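Local coordinates for sensor protein kinase WalK (PDB 4YWZ) that probably senses an extracellular signal through this Cache-type receptor domain and, as a histidine kinase, relays it by phosphotransfer in the essential WalKR two-component system, at the interface of chains A and B. Numbering follows the deposited sequence. Chains: chain A/B, Sensor protein kinase WalK.

Contact 1: the interface of chains A and B. Residues chain A 22, 52-53, 55-56; chain B 146, 149.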
loop_
_atom_site.group_PDB
_atom_site.type_symbol
_atom_site.label_atom_id
_atom_site.label_comp_id
_atom_site.label_asym_id
_atom_site.label_seq_id
_atom_site.Cartn_x
_atom_site.Cartn_y
_atom_site.Cartn_z
ATOM N N TYR A 22 -10.978 1.150 -2.318
ATOM C CA TYR A 22 -11.518 1.258 -0.972
ATOM C C TYR A 22 -12.670 2.280 -0.899
ATOM O O TYR A 22 -13.727 2.063 -0.224
ATOM C CB TYR A 22 -10.462 1.648 0.048
ATOM C CG TYR A 22 -9.754 0.482 0.665
ATOM C CD1 TYR A 22 -10.365 -0.306 1.633
ATOM C CD2 TYR A 22 -8.395 0.219 0.362
ATOM C CE1 TYR A 22 -9.704 -1.464 2.171
ATOM C CE2 TYR A 22 -7.721 -0.864 0.932
ATOM C CZ TYR A 22 -8.373 -1.706 1.849
ATOM O OH TYR A 22 -7.661 -2.817 2.410
ATOM N N GLU A 52 -13.860 3.192 10.212
ATOM C CA GLU A 52 -13.322 1.883 9.830
ATOM C C GLU A 52 -12.403 2.018 8.669
ATOM O O GLU A 52 -11.319 1.450 8.614
ATOM C CB GLU A 52 -14.424 0.945 9.430
ATOM C CG GLU A 52 -15.250 0.434 10.591
ATOM C CD GLU A 52 -16.474 -0.370 10.157
ATOM O OE1 GLU A 52 -16.752 -0.516 8.946
ATOM O OE2 GLU A 52 -17.128 -0.923 11.064
ATOM N N TYR A 53 -12.846 2.746 7.634
ATOM C CA TYR A 53 -12.056 2.939 6.483
ATOM C C TYR A 53 -10.732 3.734 6.693
ATOM O O TYR A 53 -9.707 3.440 5.974
ATOM C CB TYR A 53 -12.927 3.515 5.307
ATOM C CG TYR A 53 -13.788 2.453 4.646
ATOM C CD1 TYR A 53 -13.453 1.949 3.428
ATOM C CD2 TYR A 53 -14.920 1.995 5.232
ATOM C CE1 TYR A 53 -14.198 0.932 2.816
ATOM C CE2 TYR A 53 -15.652 0.982 4.640
ATOM C CZ TYR A 53 -15.305 0.523 3.424
ATOM O OH TYR A 53 -16.082 -0.446 2.827
ATOM N N ASN A 55 -8.913 3.776 9.112
ATOM C CA ASN A 55 -7.858 2.993 9.814
ATOM C C ASN A 55 -6.769 2.546 8.893
ATOM O O ASN A 55 -5.683 2.171 9.352
ATOM C CB ASN A 55 -8.487 1.736 10.409
ATOM C CG ASN A 55 -7.653 1.160 11.500
ATOM O OD1 ASN A 55 -7.128 0.043 11.378
ATOM N ND2 ASN A 55 -7.494 1.939 12.584
HETATM N N MSE A 56 -7.026 2.489 7.582
HETATM C CA MSE A 56 -6.026 2.062 6.660
HETATM C C MSE A 56 -4.829 3.010 6.824
HETATM O O MSE A 56 -4.997 4.232 7.046
HETATM C CB MSE A 56 -6.646 2.065 5.277
HETATM C CG MSE A 56 -5.706 2.126 4.138
HETATM SE SE MSE A 56 -7.017 2.269 2.680
HETATM C CE MSE A 56 -5.553 2.000 1.517
ATOM N N GLN B 146 -7.236 -5.050 7.375
ATOM C CA GLN B 146 -8.116 -3.946 6.973
ATOM C C GLN B 146 -9.422 -4.422 6.413
ATOM O O GLN B 146 -10.443 -3.804 6.642
ATOM C CB GLN B 146 -7.371 -3.044 6.023
ATOM C CG GLN B 146 -8.166 -1.808 5.656
ATOM C CD GLN B 146 -8.699 -0.907 6.802
ATOM O OE1 GLN B 146 -8.440 -1.093 7.991
ATOM N NE2 GLN B 146 -9.511 0.060 6.398
ATOM N N ASN B 149 -11.497 -5.169 9.285
ATOM C CA ASN B 149 -11.929 -3.958 9.964
ATOM C C ASN B 149 -13.154 -3.244 9.284
ATOM O O ASN B 149 -13.908 -2.581 9.966
ATOM C CB ASN B 149 -10.780 -2.982 10.043
ATOM C CG ASN B 149 -10.996 -1.908 11.010
ATOM O OD1 ASN B 149 -11.250 -2.171 12.182
ATOM N ND2 ASN B 149 -10.779 -0.686 10.591
HETATM O O HOH W 1 -9.998 1.279 4.282
HETATM O O HOH W 2 -6.357 -1.837 9.300
#
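B:Gln146 reaches from the C-terminal helix 141-149 of one WalK Cache domain to the other, where it meets A:Glu52 and A:Tyr53 at the end of helix 46-54, A:Met56 in the loop that follows and A:Tyr22 on helix 7-37. Its CG stands anti to the backbone N and the chain then bends at chi2 (55°), which turns the terminal amide onto the last turn of the partner helix. NE2 donates to the backbone O of A:Glu52 at 3.2 Å in a fairly straight bond (161° at H). The acceptor oxygen lies close to the plane of the B:Gln146 amide, while the donor is tilted from the carbonyl plane.

On the packed side, CG and CB of B:Gln146 lie against A:Tyr22, with CG 3.4 Å from the phenol OH; the ring plane is turned 58° from the amide. Further along the chain, the amide carbon CD lies 3.9 Å from CB of A:Met56, an engineered position occupied by selenomethionine. The selenium lies over one face of the A:Tyr22 ring, offset toward its rim. On this same side water 1 joins NE2 of B:Gln146 to the backbone O of A:Tyr53 (2.8 Å), a second helix-end carbonyl.

B:Asn149 is also closely packed: its ND2 abuts CB of A:Asn55 and comes 3.0 Å from A:Glu52 O, but the N-H points elsewhere and makes no hydrogen bond. Alongside, the extended A:Glu52 side chain passes its CG 3.4 Å from the backbone O of B:Asn149. The loose spot is between the amide oxygens of B:Gln146 and A:Asn55, where water 2 links OE1 of the first (2.6 Å) to OD1 of the second (2.9 Å).

Contact 2: the interface of chains A and B. Residues chain A 57; chain B 57-58, 142.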
loop_
_atom_site.group_PDB
_atom_site.type_symbol
_atom_site.label_atom_id
_atom_site.label_comp_id
_atom_site.label_asym_id
_atom_site.label_seq_id
_atom_site.Cartn_x
_atom_site.Cartn_y
_atom_site.Cartn_z
ATOM N N GLN A 57 -3.616 2.445 6.737
ATOM C CA GLN A 57 -2.398 3.278 6.933
ATOM C C GLN A 57 -2.282 4.442 5.910
ATOM O O GLN A 57 -1.765 5.481 6.241
ATOM C CB GLN A 57 -1.087 2.466 6.915
ATOM C CG GLN A 57 -1.203 0.995 7.363
ATOM C CD GLN A 57 0.032 0.120 6.917
ATOM O OE1 GLN A 57 -0.127 -0.930 6.290
ATOM N NE2 GLN A 57 1.251 0.587 7.225
ATOM N N GLN B 57 7.160 0.067 4.072
ATOM C CA GLN B 57 6.362 -0.374 5.162
ATOM C C GLN B 57 5.907 -1.826 5.008
ATOM O O GLN B 57 5.823 -2.551 5.992
ATOM C CB GLN B 57 5.124 0.534 5.347
ATOM C CG GLN B 57 5.133 1.385 6.623
ATOM C CD GLN B 57 4.617 0.664 7.881
ATOM O OE1 GLN B 57 4.635 -0.571 7.972
ATOM N NE2 GLN B 57 4.138 1.449 8.860
ATOM N N GLU B 58 5.622 -2.177 3.780
ATOM C CA GLU B 58 4.989 -3.480 3.515
ATOM C C GLU B 58 6.006 -4.640 3.424
ATOM O O GLU B 58 5.599 -5.753 3.314
ATOM C CB GLU B 58 4.114 -3.397 2.296
ATOM C CG GLU B 58 2.858 -2.519 2.589
ATOM C CD GLU B 58 2.222 -2.725 4.022
ATOM O OE1 GLU B 58 2.213 -1.671 4.779
ATOM O OE2 GLU B 58 1.731 -3.868 4.487
ATOM N N ASP B 142 -1.513 -6.963 6.625
ATOM C CA ASP B 142 -2.063 -5.615 6.687
ATOM C C ASP B 142 -3.335 -5.531 5.830
ATOM O O ASP B 142 -4.269 -4.809 6.235
ATOM C CB ASP B 142 -1.030 -4.562 6.248
ATOM C CG ASP B 142 0.067 -4.306 7.312
ATOM O OD1 ASP B 142 -0.143 -4.580 8.522
ATOM O OD2 ASP B 142 1.099 -3.740 6.896
#
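A:Gln57 reaches B:Glu58 and B:Asp142 through an unusual first torsion (chi1 -28°), which keeps CG on the backbone N side, followed by an extended chi2 (163°) that carries the amide across to the other subunit. B:Glu58 comes from the opposite direction, its chain bent at chi2, while B:Asp142 arrives from helix 141-149 at about a right angle to the glutamine. This polar patch in the two-fold pair of WalK receptor domains in the crystal therefore puts one amide against two carboxylates.

As modelled, A:Gln57 OE1 lies 2.9 Å from OE1 of B:Glu58 and 3.1 Å from OD2 of B:Asp142. An amide oxygen can only accept, so these are clashes unless an acid carries a proton; alternatively, the amide may be turned over in reality, placing its NH2 between the two acids. The amide and the B:Glu58 carboxylate are steeply inclined, with planes 66° apart. The present choice of O and N thus gives no secure basis for naming bonds here.

On its other side the A:Gln57 amide faces its two-fold counterpart, B:Gln57, which is poorly ordered, so that NE2 to NE2 approach is tentative. Within chain B the two acids press together, and a shared proton could well ease their mutual repulsion: OE2 of B:Glu58 lies 2.5 Å from OD2 of B:Asp142.

Contact 1 and contact 2 are neighbouring patches of one two-fold symmetric interface, about 12 Å apart between the centres of their C-alpha atoms. Helix 141-149 of chain B serves both, giving B:Asp142 from its first turn to contact 2 and B:Gln146 and B:Asn149, further along, to contact 1. On chain A the loop after helix 46-54 runs directly from A:Asn55 and A:Met56 into A:Gln57. Exchanging the chains gives a twin of each patch. If this dimer is the physiological one, movement of the C-terminal helix, which leads toward the membrane, would probably be felt at both contacts.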